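Local coordinates for nadph-flavin oxidoreductase (Vibrio harveyi, PDB 1BKJ) that catalyses the NADPH-dependent reduction of FMN to FMNH2, which it supplies to luciferase for bioluminescence, at the interface of chains A and B. Residues are numbered along the deposited sequence; one frame, centred on the assembly and turned at random. Chains: chain A/B, Nadph-flavin oxidoreductase.

Contact 1: the interface of chains A and B. Residues chain A 133, 224-225, 228, 232; chain B 98-99, 102-103.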
# COMPACT_ATOMS: atom_id res chain seq x y z
N ARG A 133 4.89 -9.03 -12.20
CA ARG A 133 3.49 -9.14 -12.67
C ARG A 133 3.34 -9.38 -14.18
O ARG A 133 2.34 -9.94 -14.62
CB ARG A 133 2.65 -7.93 -12.25
CG ARG A 133 2.35 -7.89 -10.75
CD ARG A 133 1.15 -6.99 -10.40
NE ARG A 133 1.28 -5.63 -10.91
CZ ARG A 133 1.97 -4.65 -10.35
NH1 ARG A 133 2.64 -4.83 -9.21
NH2 ARG A 133 2.04 -3.47 -10.95
N SER A 224 -1.86 -2.12 -20.80
CA SER A 224 -1.14 -2.28 -19.54
C SER A 224 -1.39 -3.67 -18.98
O SER A 224 -2.40 -3.89 -18.30
CB SER A 224 -1.57 -1.23 -18.51
OG SER A 224 -1.08 0.05 -18.83
N ARG A 225 -0.48 -4.60 -19.29
CA ARG A 225 -0.53 -5.99 -18.81
C ARG A 225 -1.95 -6.61 -18.82
O ARG A 225 -2.53 -6.89 -17.76
CB ARG A 225 0.11 -6.06 -17.41
CG ARG A 225 1.57 -5.63 -17.40
CD ARG A 225 2.23 -5.68 -16.03
NE ARG A 225 3.60 -5.18 -16.10
CZ ARG A 225 4.30 -4.66 -15.10
NH1 ARG A 225 3.77 -4.56 -13.88
NH2 ARG A 225 5.52 -4.21 -15.32
N ILE A 228 -3.49 -9.69 -16.47
CA ILE A 228 -3.67 -9.54 -15.02
C ILE A 228 -5.02 -9.96 -14.43
O ILE A 228 -5.02 -10.68 -13.42
CB ILE A 228 -3.15 -8.12 -14.53
CG1 ILE A 228 -1.62 -8.10 -14.57
CG2 ILE A 228 -3.68 -7.73 -13.12
CD1 ILE A 228 -0.92 -9.09 -13.63
N LEU A 232 -5.65 -13.13 -11.89
CA LEU A 232 -6.31 -13.02 -10.59
C LEU A 232 -7.50 -13.98 -10.51
O LEU A 232 -7.60 -14.74 -9.55
CB LEU A 232 -6.75 -11.58 -10.31
CG LEU A 232 -5.67 -10.52 -10.01
CD1 LEU A 232 -6.30 -9.14 -9.89
CD2 LEU A 232 -4.88 -10.87 -8.74
N THR B 98 -7.18 -3.63 -15.15
CA THR B 98 -7.10 -3.99 -13.72
C THR B 98 -5.72 -3.74 -13.09
O THR B 98 -5.62 -3.31 -11.94
CB THR B 98 -7.58 -5.45 -13.49
OG1 THR B 98 -8.95 -5.54 -13.90
CG2 THR B 98 -7.50 -5.87 -12.01
N GLU B 99 -4.68 -3.92 -13.91
CA GLU B 99 -3.29 -3.68 -13.51
C GLU B 99 -3.13 -2.26 -12.96
O GLU B 99 -2.49 -2.07 -11.92
CB GLU B 99 -2.35 -3.88 -14.72
CG GLU B 99 -0.95 -3.24 -14.64
CD GLU B 99 0.00 -3.95 -13.67
OE1 GLU B 99 -0.37 -4.95 -13.04
OE2 GLU B 99 1.16 -3.51 -13.58
N LEU B 102 -4.55 -1.99 -9.47
CA LEU B 102 -3.64 -2.64 -8.51
C LEU B 102 -2.49 -1.70 -8.18
O LEU B 102 -2.12 -1.61 -7.02
CB LEU B 102 -3.07 -3.95 -9.06
CG LEU B 102 -3.96 -5.18 -9.20
CD1 LEU B 102 -3.08 -6.32 -9.71
CD2 LEU B 102 -4.62 -5.55 -7.86
N ILE B 103 -1.98 -0.97 -9.18
CA ILE B 103 -0.89 0.02 -9.00
C ILE B 103 -1.41 1.16 -8.11
O ILE B 103 -0.72 1.59 -7.19
CB ILE B 103 -0.41 0.61 -10.37
CG1 ILE B 103 0.46 -0.41 -11.10
CG2 ILE B 103 0.35 1.94 -10.19
CD1 ILE B 103 0.82 -0.01 -12.52
O HOH W 1 -4.74 -5.32 -16.58
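The carboxylate oxygen OE2 of B:Glu99 is gripped by two arginines of the other subunit, A:Arg133 and A:Arg225, which reach it from opposite faces of the carboxylate plane. From A:Arg133 comes NH2, 2.8 Å from B:Glu99 OE2 and well above that plane. From A:Arg225 comes NH1, also 2.8 Å from B:Glu99 OE2, on the syn side but tilted out of the plane. The other carboxylate oxygen, B:Glu99 OE1, takes a nearly straight bond from A:Arg133 NE at 2.8 Å, again on the syn side. A:Arg133 thus presents its guanidinium side-on, NE and one NH to one oxygen each, with the carboxylate at its edge and the two planes turned 37° apart. A bend at the third torsion of A:Arg133 turns that edge towards the glutamate. The A:Arg225 bond is less well directed: OE2 lies far out of its guanidinium plane and the angle at H is 122°. Its extended chain crosses the glutamate obliquely, the A:Arg225 CD 3.7 Å from the carboxylate carbon CD of B:Glu99. Two positive groups around the acid would be expected to stabilise its ionised form. B:Glu99 has CG anti to its backbone N (chi1 161°) and folds at chi2, which brings the carboxylate up between the arginines. Its backbone N, in the first turn of helix 98-121, is bridged by water 1 to the carbonyl oxygens of A:Ser224 and A:Arg225. Helix 228-234 adds an apolar flank: A:Ile228 lays its CG2 branch against B:Leu102 CD1 at 3.7 Å, and A:Leu232 CD1 meets the methyl CG2 of B:Thr98 more loosely. B:Ile103 places CG1 beside A:Arg133 NH2. The patch ties the start of a long helix to the 3-10 helix 130-135 and the C-terminal region of the partner, helping to hold the homodimer together.

Contact 2: the interface of chains A and B. Residues chain A 49-53, 56, 143; chain B 177-180.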
# COMPACT_ATOMS: atom_id res chain seq x y z
N VAL A 49 7.19 -14.21 0.74
CA VAL A 49 7.99 -15.37 0.37
C VAL A 49 9.43 -14.87 0.28
O VAL A 49 9.74 -14.00 -0.54
CB VAL A 49 7.56 -16.05 -0.96
CG1 VAL A 49 8.43 -17.26 -1.22
CG2 VAL A 49 6.10 -16.50 -0.91
N ARG A 50 10.28 -15.34 1.20
CA ARG A 50 11.70 -15.00 1.22
C ARG A 50 12.40 -16.01 0.29
O ARG A 50 12.30 -17.23 0.49
CB ARG A 50 12.27 -15.13 2.65
CG ARG A 50 13.73 -14.74 2.75
CD ARG A 50 14.34 -15.21 4.05
NE ARG A 50 15.77 -14.92 4.09
CZ ARG A 50 16.67 -15.65 4.75
NH1 ARG A 50 16.31 -16.72 5.43
NH2 ARG A 50 17.94 -15.28 4.73
N VAL A 51 13.06 -15.50 -0.75
CA VAL A 51 13.73 -16.36 -1.72
C VAL A 51 15.24 -16.42 -1.52
O VAL A 51 15.95 -15.45 -1.82
CB VAL A 51 13.34 -15.96 -3.18
CG1 VAL A 51 13.92 -16.95 -4.19
CG2 VAL A 51 11.82 -15.94 -3.34
N THR A 52 15.72 -17.54 -0.98
CA THR A 52 17.16 -17.74 -0.73
C THR A 52 17.83 -18.67 -1.73
O THR A 52 19.05 -18.62 -1.91
CB THR A 52 17.46 -18.26 0.70
OG1 THR A 52 16.81 -19.53 0.91
CG2 THR A 52 17.00 -17.28 1.73
N ASP A 53 17.03 -19.53 -2.37
CA ASP A 53 17.54 -20.49 -3.36
C ASP A 53 18.07 -19.71 -4.57
O ASP A 53 17.30 -19.04 -5.27
CB ASP A 53 16.41 -21.43 -3.76
CG ASP A 53 16.86 -22.53 -4.68
OD1 ASP A 53 17.38 -23.55 -4.18
OD2 ASP A 53 16.72 -22.37 -5.91
N LYS A 56 16.21 -20.22 -7.93
CA LYS A 56 14.90 -19.56 -7.98
C LYS A 56 15.08 -18.06 -8.20
O LYS A 56 14.32 -17.46 -8.95
CB LYS A 56 14.07 -19.83 -6.72
CG LYS A 56 13.44 -21.20 -6.72
CD LYS A 56 12.37 -21.32 -5.66
CE LYS A 56 11.75 -22.71 -5.69
NZ LYS A 56 10.45 -22.73 -4.96
N LEU A 143 6.74 -20.26 -7.05
CA LEU A 143 6.62 -20.11 -5.60
C LEU A 143 5.60 -21.05 -4.96
O LEU A 143 5.48 -21.11 -3.74
CB LEU A 143 6.34 -18.65 -5.24
CG LEU A 143 7.39 -17.62 -5.68
CD1 LEU A 143 6.97 -16.24 -5.28
CD2 LEU A 143 8.77 -17.94 -5.11
N HIS B 177 7.35 -17.27 4.41
CA HIS B 177 7.59 -18.59 3.84
C HIS B 177 8.96 -18.54 3.19
O HIS B 177 9.31 -17.55 2.56
CB HIS B 177 6.56 -18.87 2.74
CG HIS B 177 5.14 -18.77 3.20
ND1 HIS B 177 4.37 -19.87 3.44
CD2 HIS B 177 4.38 -17.69 3.51
CE1 HIS B 177 3.18 -19.49 3.87
NE2 HIS B 177 3.16 -18.17 3.93
N GLU B 178 9.74 -19.62 3.34
CA GLU B 178 11.07 -19.69 2.73
C GLU B 178 11.00 -20.45 1.41
O GLU B 178 10.61 -21.62 1.40
CB GLU B 178 12.06 -20.43 3.65
CG GLU B 178 12.16 -19.91 5.09
CD GLU B 178 13.12 -18.75 5.23
OE1 GLU B 178 14.18 -18.78 4.55
OE2 GLU B 178 12.84 -17.83 6.04
N ASN B 179 11.32 -19.76 0.31
CA ASN B 179 11.37 -20.30 -1.06
C ASN B 179 10.10 -20.80 -1.76
O ASN B 179 9.99 -20.70 -2.98
CB ASN B 179 12.47 -21.37 -1.21
CG ASN B 179 13.87 -20.81 -0.97
OD1 ASN B 179 14.28 -19.83 -1.61
ND2 ASN B 179 14.60 -21.43 -0.05
N GLN B 180 9.19 -21.38 -0.99
CA GLN B 180 7.94 -21.91 -1.52
C GLN B 180 6.91 -21.71 -0.43
O GLN B 180 7.25 -21.68 0.76
CB GLN B 180 8.07 -23.42 -1.85
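The guanidinium of A:Arg50 has the methyl CG2 of A:Thr52 over the centre of one face, 3.4 Å above the plane, and B:Glu178 OE2 at its edge. The two charged chains lie side by side, pointing the same way, with guanidinium and carboxylate planes 75° apart; the salt bridge from A:Arg50 NH1 to B:Glu178 OE1 is a weak hydrogen bond at 3.1 Å. The flat amide of B:Asn179 is held more firmly. B:Asn179 OD1 accepts from two backbone nitrogens on opposite faces of the amide, one of them A:Thr52 N at 2.8 Å. The other, A:Asp53 N, lies 2.9 Å from B:Asn179 OD1 in a nearly straight bond (169° at H). Its ND2 gives a hydrogen to the hydroxyl OG1 of A:Thr52, which chi1 of 60° sets between backbone N and carbonyl carbon, facing the amide. These bonds fix which end of the amide is oxygen and restrain its rotation. Along the backbone, strand 46-50 pairs in parallel with strand 176-178 of the partner: A:Arg50 N binds B:His177 O, and B:Asn179 N returns a bond to A:Arg50 O at 2.7 Å, extending the sheet across the dimer. A:Asp53 OD2 caps A:Lys56 N at the start of helix 54-63 through its anti lone pair. The extended chain of A:Lys56 reaches over B:Asn179, its ammonium NZ 2.9 Å from the carbonyl O and above the carbonyl plane.

Contacts 1 and 2 lie about 23 Å apart, measured between the centres of their C-alpha atoms, and share no residue. Contact 1 brings helix 98-121 of one subunit against the 3-10 helix 130-135, helix 228-234 and the loop before it in the other, and joins charged groups with apolar packing; contact 2 adds a strand to the partner's sheet. Because the dimer is two-fold symmetric, each recurs with the chains exchanged, so every subunit both gives and receives each element. Such widely spaced attachments probably fix the relative orientation of the subunits, which matters because residues from both chains line each FMN pocket.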